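Crystal protein (Bacillus thuringiensis serovar dakota, PDB 2ZTB) is the proteolytically activated form of parasporin-2, a toxin that recognizes cancer cells and probably forms beta-barrel membrane pores, as in aerolysin-type relatives. Local coordinates at residues 31-36 with 198-203; 19-24 with 44-49; 51-56 with 208-213; 192-197 with 212-217. All blocks are in the same frame, centred on the assembly; numbering follows the deposited sequence.

Contact 1: 31-36 with 198-203; sequences YGTNPD and NFPKRV
The ring of F199 is the centre of this contact and has neighbours on both faces and at its rim. P35 CB sits over one face, 3.9 Å from the centroid of the F199 ring in a CH-pi contact, while V203 CG2 lies against the opposite face. The Y31 ring comes in obliquely, its plane at 61° to that of F199, and brings Y31 CD1 to 3.6 Å from F199 CZ. At the F199 edge, in the ring plane, the carbonyl oxygen T33 O stands 3.2 Å from CE2. Further out, T33 CG2, anti to its backbone N, meets P200 CG tip to tip at 3.7 Å. The other branch, T33 OG1, shares a water with K201 NZ, reached by the extended lysine chain. At the far end a weak hydrogen bond runs from D36 N to N198 O (2.7 Å, 130°). This packs the loop after helix 20-31 against the corner at P200 and K201, just past strand 168-199 at one tip of the elongated molecule. F27 of that helix touches P35, the Y31 hydroxyl lies close to the N213 amide, the Y31 ring stacks on W211, and N198-G37 backbone bonding joins strand 37-40 to strand 168-199.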
loop_
_atom_site.group_PDB
_atom_site.type_symbol
_atom_site.label_atom_id
_atom_site.label_comp_id
_atom_site.label_asym_id
_atom_site.label_seq_id
_atom_site.Cartn_x
_atom_site.Cartn_y
_atom_site.Cartn_z
ATOM N N TYR A 31 10.462 38.649 -10.064
ATOM C CA TYR A 31 11.215 39.334 -11.109
ATOM C C TYR A 31 10.583 40.661 -11.488
ATOM O O TYR A 31 11.239 41.499 -12.113
ATOM C CB TYR A 31 11.462 38.403 -12.321
ATOM C CG TYR A 31 12.430 37.288 -11.952
ATOM C CD1 TYR A 31 11.960 36.034 -11.569
ATOM C CD2 TYR A 31 13.804 37.527 -11.881
ATOM C CE1 TYR A 31 12.822 35.030 -11.178
ATOM C CE2 TYR A 31 14.688 36.522 -11.479
ATOM C CZ TYR A 31 14.182 35.277 -11.130
ATOM O OH TYR A 31 15.030 34.280 -10.735
ATOM N N GLY A 32 9.331 40.863 -11.069
ATOM C CA GLY A 32 8.639 42.144 -11.257
ATOM C C GLY A 32 7.923 42.258 -12.597
ATOM O O GLY A 32 7.394 43.309 -12.932
ATOM N N THR A 33 7.917 41.171 -13.369
ATOM C CA THR A 33 7.247 41.119 -14.663
ATOM C C THR A 33 6.664 39.723 -14.769
ATOM O O THR A 33 7.304 38.746 -14.379
ATOM C CB THR A 33 8.243 41.390 -15.846
ATOM O OG1 THR A 33 8.780 42.714 -15.723
ATOM C CG2 THR A 33 7.574 41.256 -17.219
ATOM N N ASN A 34 5.437 39.634 -15.258
ATOM C CA ASN A 34 4.778 38.353 -15.441
ATOM C C ASN A 34 5.516 37.602 -16.564
ATOM O O ASN A 34 5.710 38.160 -17.635
ATOM C CB ASN A 34 3.299 38.602 -15.773
ATOM C CG ASN A 34 2.432 37.344 -15.664
ATOM O OD1 ASN A 34 2.711 36.420 -14.880
ATOM N ND2 ASN A 34 1.356 37.317 -16.445
ATOM N N PRO A 35 6.000 36.367 -16.305
ATOM C CA PRO A 35 6.659 35.690 -17.413
ATOM C C PRO A 35 5.656 35.283 -18.503
ATOM O O PRO A 35 4.451 35.081 -18.219
ATOM C CB PRO A 35 7.250 34.435 -16.754
ATOM C CG PRO A 35 6.419 34.195 -15.558
ATOM C CD PRO A 35 6.007 35.548 -15.076
ATOM N N ASP A 36 6.163 35.146 -19.728
ATOM C CA ASP A 36 5.373 34.658 -20.838
ATOM C C ASP A 36 5.004 33.200 -20.607
ATOM O O ASP A 36 3.884 32.780 -20.889
ATOM C CB ASP A 36 6.172 34.776 -22.129
ATOM C CG ASP A 36 6.110 36.150 -22.745
ATOM O OD1 ASP A 36 5.302 37.000 -22.316
ATOM O OD2 ASP A 36 6.891 36.378 -23.685
ATOM N N ASN A 198 10.312 32.059 -18.790
ATOM C CA ASN A 198 10.791 32.979 -19.832
ATOM C C ASN A 198 9.990 34.263 -19.853
ATOM O O ASN A 198 8.756 34.241 -19.825
ATOM C CB ASN A 198 10.829 32.324 -21.220
ATOM C CG ASN A 198 9.462 31.848 -21.696
ATOM O OD1 ASN A 198 8.983 30.788 -21.288
ATOM N ND2 ASN A 198 8.834 32.629 -22.572
ATOM N N PHE A 199 10.700 35.385 -19.910
ATOM C CA PHE A 199 10.095 36.689 -19.762
ATOM C C PHE A 199 10.021 37.434 -21.100
ATOM O O PHE A 199 10.803 37.128 -22.022
ATOM C CB PHE A 199 10.857 37.475 -18.681
ATOM C CG PHE A 199 10.723 36.868 -17.310
ATOM C CD1 PHE A 199 11.526 35.772 -16.930
ATOM C CD2 PHE A 199 9.778 37.354 -16.414
ATOM C CE1 PHE A 199 11.383 35.168 -15.670
ATOM C CE2 PHE A 199 9.631 36.765 -15.146
ATOM C CZ PHE A 199 10.432 35.659 -14.781
ATOM N N PRO A 200 9.053 38.381 -21.225
ATOM C CA PRO A 200 8.910 39.235 -22.413
ATOM C C PRO A 200 10.059 40.238 -22.589
ATOM O O PRO A 200 10.362 40.622 -23.719
ATOM C CB PRO A 200 7.587 39.981 -22.153
ATOM C CG PRO A 200 7.441 39.983 -20.675
ATOM C CD PRO A 200 8.002 38.664 -20.225
ATOM N N LYS A 201 10.676 40.664 -21.486
ATOM C CA LYS A 201 11.866 41.512 -21.521
ATOM C C LYS A 201 12.976 40.970 -20.599
ATOM O O LYS A 201 12.777 39.987 -19.891
ATOM C CB LYS A 201 11.499 42.949 -21.151
ATOM C CG LYS A 201 10.864 43.088 -19.793
ATOM C CD LYS A 201 10.345 44.469 -19.625
ATOM C CE LYS A 201 9.989 44.741 -18.206
ATOM N NZ LYS A 201 9.388 46.115 -18.067
ATOM N N ARG A 202 14.145 41.602 -20.617
ATOM C CA ARG A 202 15.222 41.226 -19.699
ATOM C C ARG A 202 14.842 41.672 -18.286
ATOM O O ARG A 202 14.462 42.811 -18.086
ATOM C CB ARG A 202 16.560 41.839 -20.126
ATOM C CG ARG A 202 17.202 41.184 -21.350
ATOM C CD ARG A 202 18.619 41.743 -21.579
ATOM N NE ARG A 202 19.262 41.278 -22.818
ATOM C CZ ARG A 202 19.890 40.107 -23.006
ATOM N NH1 ARG A 202 19.977 39.186 -22.045
ATOM N NH2 ARG A 202 20.440 39.849 -24.196
ATOM N N VAL A 203 14.911 40.747 -17.330
ATOM C CA VAL A 203 14.605 41.021 -15.922
ATOM C C VAL A 203 15.723 40.457 -15.026
ATOM O O VAL A 203 16.593 39.716 -15.497
ATOM C CB VAL A 203 13.235 40.371 -15.464
ATOM C CG1 VAL A 203 12.021 40.994 -16.176
ATOM C CG2 VAL A 203 13.259 38.847 -15.630
HETATM O O HOH W 1 7.132 44.952 -16.452
#

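Contact 2: 19-24 with 44-49; sequences SPESVR and TYFNAV
F46 forms the tight part of this contact, clamped between R24 and its own neighbour Y45. The R24 chain is anti to the backbone N at CG (chi1 -169°) and extended as far as NE, which lays the guanidinium flat on the F46 ring with the planes 25° apart. In this cation-pi stack R24 NH1 comes to 3.3 Å from F46 CD2, and R24 CD packs over the same face. Y45 CD2 takes the opposite face. P20 closes the packing: its CG lies centrally over the Y45 ring, 3.7 Å from the centroid, and its CB touches F46 CZ at 3.8 Å. The looser, exposed side belongs to E21, whose chain bends at chi2 so that OE2 only approaches the F46 edge, 3.8 Å from CE2; its carboxylate stands nearly perpendicular to the ring. At the helix start S19 and S22 form a capping box, with S22 N bonded to S19 OG at 3.1 Å and S19 N giving back to S22 OG. Residues 20-24, the start of helix 20-31, cross residues 44-46 at 83°. I38 of the paired strand 37-40 touches P20, V23, Y45 and F46, and R24 NH2 bonds P35 O beyond the helix.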
loop_
_atom_site.group_PDB
_atom_site.type_symbol
_atom_site.label_atom_id
_atom_site.label_comp_id
_atom_site.label_asym_id
_atom_site.label_seq_id
_atom_site.Cartn_x
_atom_site.Cartn_y
_atom_site.Cartn_z
ATOM N N SER A 19 -0.337 25.272 -8.450
ATOM C CA SER A 19 -0.897 25.266 -9.783
ATOM C C SER A 19 0.111 25.923 -10.718
ATOM O O SER A 19 1.031 26.589 -10.257
ATOM C CB SER A 19 -2.263 25.986 -9.808
ATOM O OG SER A 19 -2.174 27.350 -9.377
ATOM N N PRO A 20 -0.009 25.694 -12.036
ATOM C CA PRO A 20 0.846 26.477 -12.927
ATOM C C PRO A 20 0.637 27.984 -12.767
ATOM O O PRO A 20 1.589 28.775 -12.913
ATOM C CB PRO A 20 0.411 26.010 -14.322
ATOM C CG PRO A 20 -0.106 24.600 -14.081
ATOM C CD PRO A 20 -0.830 24.709 -12.780
ATOM N N GLU A 21 -0.596 28.383 -12.475
ATOM C CA GLU A 21 -0.925 29.805 -12.337
ATOM C C GLU A 21 -0.274 30.391 -11.103
ATOM O O GLU A 21 0.142 31.529 -11.112
ATOM C CB GLU A 21 -2.442 30.021 -12.273
ATOM C CG GLU A 21 -3.203 29.768 -13.586
ATOM C CD GLU A 21 -3.394 28.274 -13.942
ATOM O OE1 GLU A 21 -3.343 27.393 -13.045
ATOM O OE2 GLU A 21 -3.616 27.985 -15.144
ATOM N N SER A 22 -0.191 29.614 -10.032
ATOM C CA SER A 22 0.352 30.116 -8.802
ATOM C C SER A 22 1.872 30.198 -8.890
ATOM O O SER A 22 2.461 31.081 -8.275
ATOM C CB SER A 22 -0.124 29.297 -7.603
ATOM O OG SER A 22 0.543 28.056 -7.489
ATOM N N VAL A 23 2.488 29.289 -9.664
ATOM C CA VAL A 23 3.929 29.287 -9.962
ATOM C C VAL A 23 4.281 30.497 -10.825
ATOM O O VAL A 23 5.232 31.231 -10.544
ATOM C CB VAL A 23 4.369 27.933 -10.658
ATOM C CG1 VAL A 23 5.765 28.031 -11.343
ATOM C CG2 VAL A 23 4.340 26.766 -9.668
ATOM N N ARG A 24 3.502 30.717 -11.874
ATOM C CA ARG A 24 3.699 31.870 -12.732
ATOM C C ARG A 24 3.630 33.186 -11.928
ATOM O O ARG A 24 4.445 34.100 -12.136
ATOM C CB ARG A 24 2.667 31.852 -13.864
ATOM C CG ARG A 24 2.934 32.850 -14.956
ATOM C CD ARG A 24 1.726 33.027 -15.837
ATOM N NE ARG A 24 2.088 33.705 -17.075
ATOM C CZ ARG A 24 1.311 33.781 -18.154
ATOM N NH1 ARG A 24 0.097 33.225 -18.162
ATOM N NH2 ARG A 24 1.748 34.417 -19.233
ATOM N N THR A 44 6.316 22.530 -20.528
ATOM C CA THR A 44 6.194 23.966 -20.453
ATOM C C THR A 44 4.737 24.292 -20.168
ATOM O O THR A 44 3.869 23.443 -20.351
ATOM C CB THR A 44 6.600 24.661 -21.778
ATOM O OG1 THR A 44 5.628 24.387 -22.796
ATOM C CG2 THR A 44 7.983 24.228 -22.245
ATOM N N TYR A 45 4.477 25.513 -19.706
ATOM C CA TYR A 45 3.117 26.014 -19.546
ATOM C C TYR A 45 3.050 27.464 -20.037
ATOM O O TYR A 45 4.052 28.188 -20.000
ATOM C CB TYR A 45 2.660 25.890 -18.087
ATOM C CG TYR A 45 1.282 25.265 -17.908
ATOM C CD1 TYR A 45 1.132 23.890 -17.713
ATOM C CD2 TYR A 45 0.134 26.046 -17.953
ATOM C CE1 TYR A 45 -0.134 23.316 -17.552
ATOM C CE2 TYR A 45 -1.127 25.492 -17.802
ATOM C CZ TYR A 45 -1.255 24.142 -17.600
ATOM O OH TYR A 45 -2.513 23.628 -17.438
ATOM N N PHE A 46 1.873 27.866 -20.509
ATOM C CA PHE A 46 1.619 29.205 -21.050
ATOM C C PHE A 46 2.476 29.492 -22.293
ATOM O O PHE A 46 2.826 28.562 -23.018
ATOM C CB PHE A 46 1.755 30.301 -19.964
ATOM C CG PHE A 46 1.083 29.953 -18.657
ATOM C CD1 PHE A 46 1.843 29.613 -17.538
ATOM C CD2 PHE A 46 -0.306 29.945 -18.546
ATOM C CE1 PHE A 46 1.239 29.276 -16.336
ATOM C CE2 PHE A 46 -0.921 29.607 -17.334
ATOM C CZ PHE A 46 -0.142 29.277 -16.230
ATOM N N ASN A 47 2.806 30.764 -22.537
ATOM C CA ASN A 47 3.547 31.171 -23.738
ATOM C C ASN A 47 5.054 30.933 -23.594
ATOM O O ASN A 47 5.833 31.872 -23.363
ATOM C CB ASN A 47 3.234 32.648 -24.068
ATOM C CG ASN A 47 3.918 33.141 -25.346
ATOM O OD1 ASN A 47 4.264 32.359 -26.242
ATOM N ND2 ASN A 47 4.107 34.454 -25.433
ATOM N N ALA A 48 5.462 29.679 -23.754
ATOM C CA ALA A 48 6.821 29.260 -23.418
ATOM C C ALA A 48 7.766 28.982 -24.594
ATOM O O ALA A 48 7.332 28.681 -25.713
ATOM C CB ALA A 48 6.780 28.064 -22.491
ATOM N N VAL A 49 9.064 29.098 -24.319
ATOM C CA VAL A 49 10.121 28.688 -25.240
ATOM C C VAL A 49 10.188 27.159 -25.296
ATOM O O VAL A 49 10.115 26.492 -24.260
ATOM C CB VAL A 49 11.493 29.286 -24.815
ATOM C CG1 VAL A 49 12.659 28.544 -25.459
ATOM C CG2 VAL A 49 11.551 30.772 -25.152
#

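Contact 3: 51-56 with 208-213; sequences PPITAQ and HYFWFN
W211 NE1 is the best-held polar atom here, a single N-H drawn by two backbone carbonyls. H208 O accepts it at 3.1 Å from W211 NE1 at an N-H...O angle of 137°, the donor standing well above the carbonyl plane, and V203 O adds a weak second bond. W211 projects away from residues 51-56, while F210 and F212, on the other face, point toward them. I53 packs against both rings with all its branches. Its CG1 takes the crowded position between the backbone N and the carbonyl carbon (chi1 60°), which sets CG2 squarely over the F210 ring, 3.9 Å from the centroid in a CH-pi contact. CD1 then reaches F210 CB at 3.8 Å and also touches F212 CZ, while I53 CG1 lies 3.7 Å from F212 CE2. The F212 ring presents its edge to I53 O, which lies near the ring plane, 3.2 Å from CZ. T54 CG2 touches F212 CE2 at 3.7 Å, and T54 OG1 turns to the carbonyl of N41. The one-turn helix 53-56 packs on the face of strand 210-214 that carries F210 and F212, where Y59 also stacks on F212. The other face is met by helix 20-31, with Y31 stacked on W211 and F27 and I30 touching N213, so the strand runs between two helices from the N-terminal part of the chain.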
loop_
_atom_site.group_PDB
_atom_site.type_symbol
_atom_site.label_atom_id
_atom_site.label_comp_id
_atom_site.label_asym_id
_atom_site.label_seq_id
_atom_site.Cartn_x
_atom_site.Cartn_y
_atom_site.Cartn_z
ATOM N N PRO A 51 12.613 23.900 -27.021
ATOM C CA PRO A 51 12.291 22.982 -25.924
ATOM C C PRO A 51 12.405 23.656 -24.547
ATOM O O PRO A 51 13.084 24.678 -24.421
ATOM C CB PRO A 51 13.321 21.848 -26.084
ATOM C CG PRO A 51 14.431 22.421 -26.868
ATOM C CD PRO A 51 13.860 23.525 -27.716
ATOM N N PRO A 52 11.726 23.096 -23.522
ATOM C CA PRO A 52 11.755 23.673 -22.180
ATOM C C PRO A 52 13.163 24.094 -21.757
ATOM O O PRO A 52 14.104 23.301 -21.866
ATOM C CB PRO A 52 11.227 22.532 -21.288
ATOM C CG PRO A 52 11.093 21.330 -22.188
ATOM C CD PRO A 52 10.901 21.876 -23.558
ATOM N N ILE A 53 13.294 25.340 -21.292
ATOM C CA ILE A 53 14.594 25.905 -20.921
ATOM C C ILE A 53 15.214 25.140 -19.755
ATOM O O ILE A 53 16.413 25.224 -19.506
ATOM C CB ILE A 53 14.497 27.420 -20.610
ATOM C CG1 ILE A 53 13.530 27.677 -19.435
ATOM C CG2 ILE A 53 14.084 28.190 -21.878
ATOM C CD1 ILE A 53 13.573 29.069 -18.865
ATOM N N THR A 54 14.387 24.373 -19.058
ATOM C CA THR A 54 14.833 23.571 -17.936
ATOM C C THR A 54 15.661 22.375 -18.412
ATOM O O THR A 54 16.641 21.999 -17.762
ATOM C CB THR A 54 13.637 23.087 -17.103
ATOM O OG1 THR A 54 12.524 22.839 -17.973
ATOM C CG2 THR A 54 13.251 24.142 -16.071
ATOM N N ALA A 55 15.271 21.780 -19.542
ATOM C CA ALA A 55 16.070 20.716 -20.156
ATOM C C ALA A 55 17.273 21.326 -20.896
ATOM O O ALA A 55 18.422 20.892 -20.688
ATOM C CB ALA A 55 15.212 19.823 -21.080
ATOM N N GLN A 56 17.024 22.340 -21.736
ATOM C CA GLN A 56 18.137 23.065 -22.389
ATOM C C GLN A 56 19.269 23.368 -21.401
ATOM O O GLN A 56 20.447 22.967 -21.643
ATOM C CB GLN A 56 17.671 24.373 -23.040
ATOM C CG GLN A 56 16.692 24.197 -24.202
ATOM C CD GLN A 56 16.579 25.528 -24.988
ATOM O OE1 GLN A 56 15.523 26.208 -24.928
ATOM N NE2 GLN A 56 17.677 25.914 -25.721
ATOM N N HIS A 208 18.208 39.235 -17.832
ATOM C CA HIS A 208 18.121 37.991 -18.598
ATOM C C HIS A 208 16.655 37.646 -18.893
ATOM O O HIS A 208 15.763 38.028 -18.145
ATOM C CB HIS A 208 18.851 36.847 -17.850
ATOM C CG HIS A 208 20.292 37.153 -17.580
ATOM N ND1 HIS A 208 21.310 36.745 -18.415
ATOM C CD2 HIS A 208 20.880 37.891 -16.609
ATOM C CE1 HIS A 208 22.464 37.206 -17.965
ATOM N NE2 HIS A 208 22.231 37.908 -16.872
ATOM N N TYR A 209 16.411 36.962 -20.003
ATOM C CA TYR A 209 15.080 36.503 -20.386
ATOM C C TYR A 209 14.683 35.206 -19.681
ATOM O O TYR A 209 13.509 34.984 -19.423
ATOM C CB TYR A 209 15.026 36.257 -21.903
ATOM C CG TYR A 209 15.114 37.496 -22.766
ATOM C CD1 TYR A 209 16.283 37.816 -23.430
ATOM C CD2 TYR A 209 14.018 38.340 -22.922
ATOM C CE1 TYR A 209 16.376 38.945 -24.236
ATOM C CE2 TYR A 209 14.097 39.479 -23.715
ATOM C CZ TYR A 209 15.282 39.767 -24.370
ATOM O OH TYR A 209 15.368 40.893 -25.147
ATOM N N PHE A 210 15.658 34.334 -19.411
ATOM C CA PHE A 210 15.399 33.030 -18.803
ATOM C C PHE A 210 15.918 32.938 -17.380
ATOM O O PHE A 210 17.093 33.210 -17.127
ATOM C CB PHE A 210 16.035 31.883 -19.615
ATOM C CG PHE A 210 15.682 31.882 -21.086
ATOM C CD1 PHE A 210 14.477 32.406 -21.548
ATOM C CD2 PHE A 210 16.555 31.318 -22.008
ATOM C CE1 PHE A 210 14.164 32.399 -22.894
ATOM C CE2 PHE A 210 16.241 31.294 -23.364
ATOM C CZ PHE A 210 15.041 31.844 -23.803
ATOM N N TRP A 211 15.043 32.491 -16.475
ATOM C CA TRP A 211 15.386 32.319 -15.066
ATOM C C TRP A 211 14.948 30.980 -14.491
ATOM O O TRP A 211 13.937 30.420 -14.906
ATOM C CB TRP A 211 14.777 33.457 -14.235
ATOM C CG TRP A 211 15.464 34.730 -14.501
ATOM C CD1 TRP A 211 15.091 35.687 -15.388
ATOM C CD2 TRP A 211 16.684 35.181 -13.902
ATOM N NE1 TRP A 211 15.992 36.706 -15.381
ATOM C CE2 TRP A 211 16.984 36.427 -14.476
ATOM C CE3 TRP A 211 17.546 34.653 -12.925
ATOM C CZ2 TRP A 211 18.117 37.173 -14.112
ATOM C CZ3 TRP A 211 18.686 35.404 -12.564
ATOM C CH2 TRP A 211 18.942 36.647 -13.152
ATOM N N PHE A 212 15.717 30.500 -13.513
ATOM C CA PHE A 212 15.412 29.297 -12.734
ATOM C C PHE A 212 15.411 29.612 -11.257
ATOM O O PHE A 212 16.276 30.343 -10.770
ATOM C CB PHE A 212 16.413 28.181 -13.057
ATOM C CG PHE A 212 16.544 27.934 -14.521
ATOM C CD1 PHE A 212 17.499 28.620 -15.268
ATOM C CD2 PHE A 212 15.666 27.068 -15.171
ATOM C CE1 PHE A 212 17.596 28.443 -16.632
ATOM C CE2 PHE A 212 15.751 26.876 -16.545
ATOM C CZ PHE A 212 16.721 27.566 -17.276
ATOM N N ASN A 213 14.416 29.094 -10.556
ATOM C CA ASN A 213 14.301 29.268 -9.121
ATOM C C ASN A 213 14.008 27.928 -8.504
ATOM O O ASN A 213 13.285 27.127 -9.096
ATOM C CB ASN A 213 13.185 30.260 -8.770
ATOM C CG ASN A 213 13.638 31.688 -8.879
ATOM O OD1 ASN A 213 14.089 32.286 -7.906
ATOM N ND2 ASN A 213 13.553 32.237 -10.072
#

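Contact 4: 192-197 with 212-217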
loop_
_atom_site.group_PDB
_atom_site.type_symbol
_atom_site.label_atom_id
_atom_site.label_comp_id
_atom_site.label_asym_id
_atom_site.label_seq_id
_atom_site.Cartn_x
_atom_site.Cartn_y
_atom_site.Cartn_z
ATOM N N ASP A 192 12.627 18.486 -4.645
ATOM C CA ASP A 192 13.834 19.296 -4.762
ATOM C C ASP A 192 14.144 19.550 -6.227
ATOM O O ASP A 192 13.834 18.710 -7.079
ATOM C CB ASP A 192 15.032 18.634 -4.057
ATOM C CG ASP A 192 15.381 17.276 -4.636
ATOM O OD1 ASP A 192 16.246 17.238 -5.541
ATOM O OD2 ASP A 192 14.787 16.251 -4.192
ATOM N N GLY A 193 14.752 20.702 -6.516
ATOM C CA GLY A 193 15.073 21.076 -7.895
ATOM C C GLY A 193 14.448 22.395 -8.310
ATOM O O GLY A 193 14.140 23.226 -7.463
ATOM N N TYR A 194 14.229 22.578 -9.611
ATOM C CA TYR A 194 13.966 23.914 -10.156
ATOM C C TYR A 194 12.786 23.994 -11.109
ATOM O O TYR A 194 12.401 22.992 -11.728
ATOM C CB TYR A 194 15.224 24.467 -10.859
ATOM C CG TYR A 194 16.462 24.464 -9.985
ATOM C CD1 TYR A 194 17.224 23.298 -9.832
ATOM C CD2 TYR A 194 16.876 25.618 -9.315
ATOM C CE1 TYR A 194 18.345 23.267 -9.023
ATOM C CE2 TYR A 194 18.023 25.607 -8.503
ATOM C CZ TYR A 194 18.739 24.417 -8.360
ATOM O OH TYR A 194 19.868 24.366 -7.574
ATOM N N PHE A 195 12.216 25.200 -11.192
ATOM C CA PHE A 195 11.317 25.607 -12.266
ATOM C C PHE A 195 11.990 26.694 -13.113
ATOM O O PHE A 195 12.875 27.421 -12.631
ATOM C CB PHE A 195 10.032 26.176 -11.698
ATOM C CG PHE A 195 9.056 25.142 -11.193
ATOM C CD1 PHE A 195 9.264 24.499 -9.985
ATOM C CD2 PHE A 195 7.897 24.871 -11.903
ATOM C CE1 PHE A 195 8.357 23.559 -9.513
ATOM C CE2 PHE A 195 6.979 23.946 -11.434
ATOM C CZ PHE A 195 7.204 23.291 -10.233
ATOM N N GLY A 196 11.549 26.811 -14.366
ATOM C CA GLY A 196 12.079 27.804 -15.307
ATOM C C GLY A 196 10.983 28.777 -15.696
ATOM O O GLY A 196 9.807 28.462 -15.585
ATOM N N ALA A 197 11.364 29.974 -16.118
ATOM C CA ALA A 197 10.413 30.945 -16.651
ATOM C C ALA A 197 11.072 31.761 -17.740
ATOM O O ALA A 197 12.256 32.108 -17.638
ATOM C CB ALA A 197 9.872 31.864 -15.545
ATOM N N PHE A 212 15.717 30.500 -13.513
ATOM C CA PHE A 212 15.412 29.297 -12.734
ATOM C C PHE A 212 15.411 29.612 -11.257
ATOM O O PHE A 212 16.276 30.343 -10.770
ATOM C CB PHE A 212 16.413 28.181 -13.057
ATOM C CG PHE A 212 16.544 27.934 -14.521
ATOM C CD1 PHE A 212 17.499 28.620 -15.268
ATOM C CD2 PHE A 212 15.666 27.068 -15.171
ATOM C CE1 PHE A 212 17.596 28.443 -16.632
ATOM C CE2 PHE A 212 15.751 26.876 -16.545
ATOM C CZ PHE A 212 16.721 27.566 -17.276
ATOM N N ASN A 213 14.416 29.094 -10.556
ATOM C CA ASN A 213 14.301 29.268 -9.121
ATOM C C ASN A 213 14.008 27.928 -8.504
ATOM O O ASN A 213 13.285 27.127 -9.096
ATOM C CB ASN A 213 13.185 30.260 -8.770
ATOM C CG ASN A 213 13.638 31.688 -8.879
ATOM O OD1 ASN A 213 14.089 32.286 -7.906
ATOM N ND2 ASN A 213 13.553 32.237 -10.072
ATOM N N PRO A 214 14.584 27.658 -7.319
ATOM C CA PRO A 214 14.261 26.391 -6.654
ATOM C C PRO A 214 12.764 26.281 -6.441
ATOM O O PRO A 214 12.085 27.296 -6.253
ATOM C CB PRO A 214 14.999 26.478 -5.308
ATOM C CG PRO A 214 15.416 27.888 -5.172
ATOM C CD PRO A 214 15.544 28.464 -6.544
ATOM N N ALA A 215 12.262 25.051 -6.491
ATOM C CA ALA A 215 10.852 24.735 -6.255
ATOM C C ALA A 215 10.244 25.452 -5.034
ATOM O O ALA A 215 9.095 25.875 -5.077
ATOM C CB ALA A 215 10.683 23.194 -6.134
ATOM N N ARG A 216 11.010 25.588 -3.956
ATOM C CA ARG A 216 10.532 26.220 -2.711
ATOM C C ARG A 216 10.181 27.707 -2.884
ATOM O O ARG A 216 9.371 28.243 -2.123
ATOM C CB ARG A 216 11.558 26.025 -1.570
ATOM C CG ARG A 216 12.541 27.164 -1.399
ATOM C CD ARG A 216 13.550 26.911 -0.278
ATOM N NE ARG A 216 14.628 26.037 -0.741
ATOM C CZ ARG A 216 15.773 26.466 -1.260
ATOM N NH1 ARG A 216 16.678 25.586 -1.663
ATOM N NH2 ARG A 216 16.015 27.763 -1.372
ATOM N N ASP A 217 10.788 28.361 -3.877
ATOM C CA ASP A 217 10.478 29.751 -4.208
ATOM C C ASP A 217 9.157 29.961 -4.950
ATOM O O ASP A 217 8.628 31.070 -4.937
ATOM C CB ASP A 217 11.591 30.372 -5.064
ATOM C CG ASP A 217 12.888 30.565 -4.305
ATOM O OD1 ASP A 217 12.942 30.307 -3.080
ATOM O OD2 ASP A 217 13.867 30.993 -4.948
#
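Three backbone hydrogen bonds join the segments. F195 and N213 form a hydrogen-bonded antiparallel pair, with F195 N giving to N213 O at 3.0 Å and N213 N giving back to F195 O at 3.1 Å. The outer bond, A215 N to G193 O, is the shortest at 2.8 Å (164°) and lies in the carbonyl plane. CA-H...O contacts fill in at the non-hydrogen-bonded pairs Y194-P214 and G196-F212; in the closest, F212 CA stands 3.2 Å from F195 O. This is a short antiparallel ladder between the end of strand 168-199 and strand 210-214; at one end of it the chain turns a corner at G193, with glycine-type backbone angles, on one strand and begins a weak helix at 215-217 on the other. Among the side chains, the F212 ring leans over G196 on one face of the sheet, its CD2 3.7 Å from G196 CA. On the other face, F195 CE1 approaches A215 CB at 4.1 Å, the phenylalanine edge toward the alanine, while V23 and F27 of helix 20-31 touch the F195 side chain. Y194 packs obliquely on the N213-P214 peptide, CD2 reaching P214 N at 3.7 Å, and meets Y59 edge-to-face.

From the N terminus, helix 20-31 opens contact 2, which closes the short loop back from strand 43-46. Contact 1 starts inside that loop, at 31-36, and waits for 198-203, so contacts 1 and 2 cross. Contact 3 opens at 51-56, after contact 2 has closed, and ends at 208-213; it crosses contact 1 as well. The chain between spans the long strands of the elongated body before it returns. Contact 4 pairs 192-197 with 212-217, crossing contact 1 and sharing F212 and N213 with contact 3. Together the four pack helices 20-31 and 53-56 on the end of the sheet that includes strands 43-46, 168-199 and 210-214.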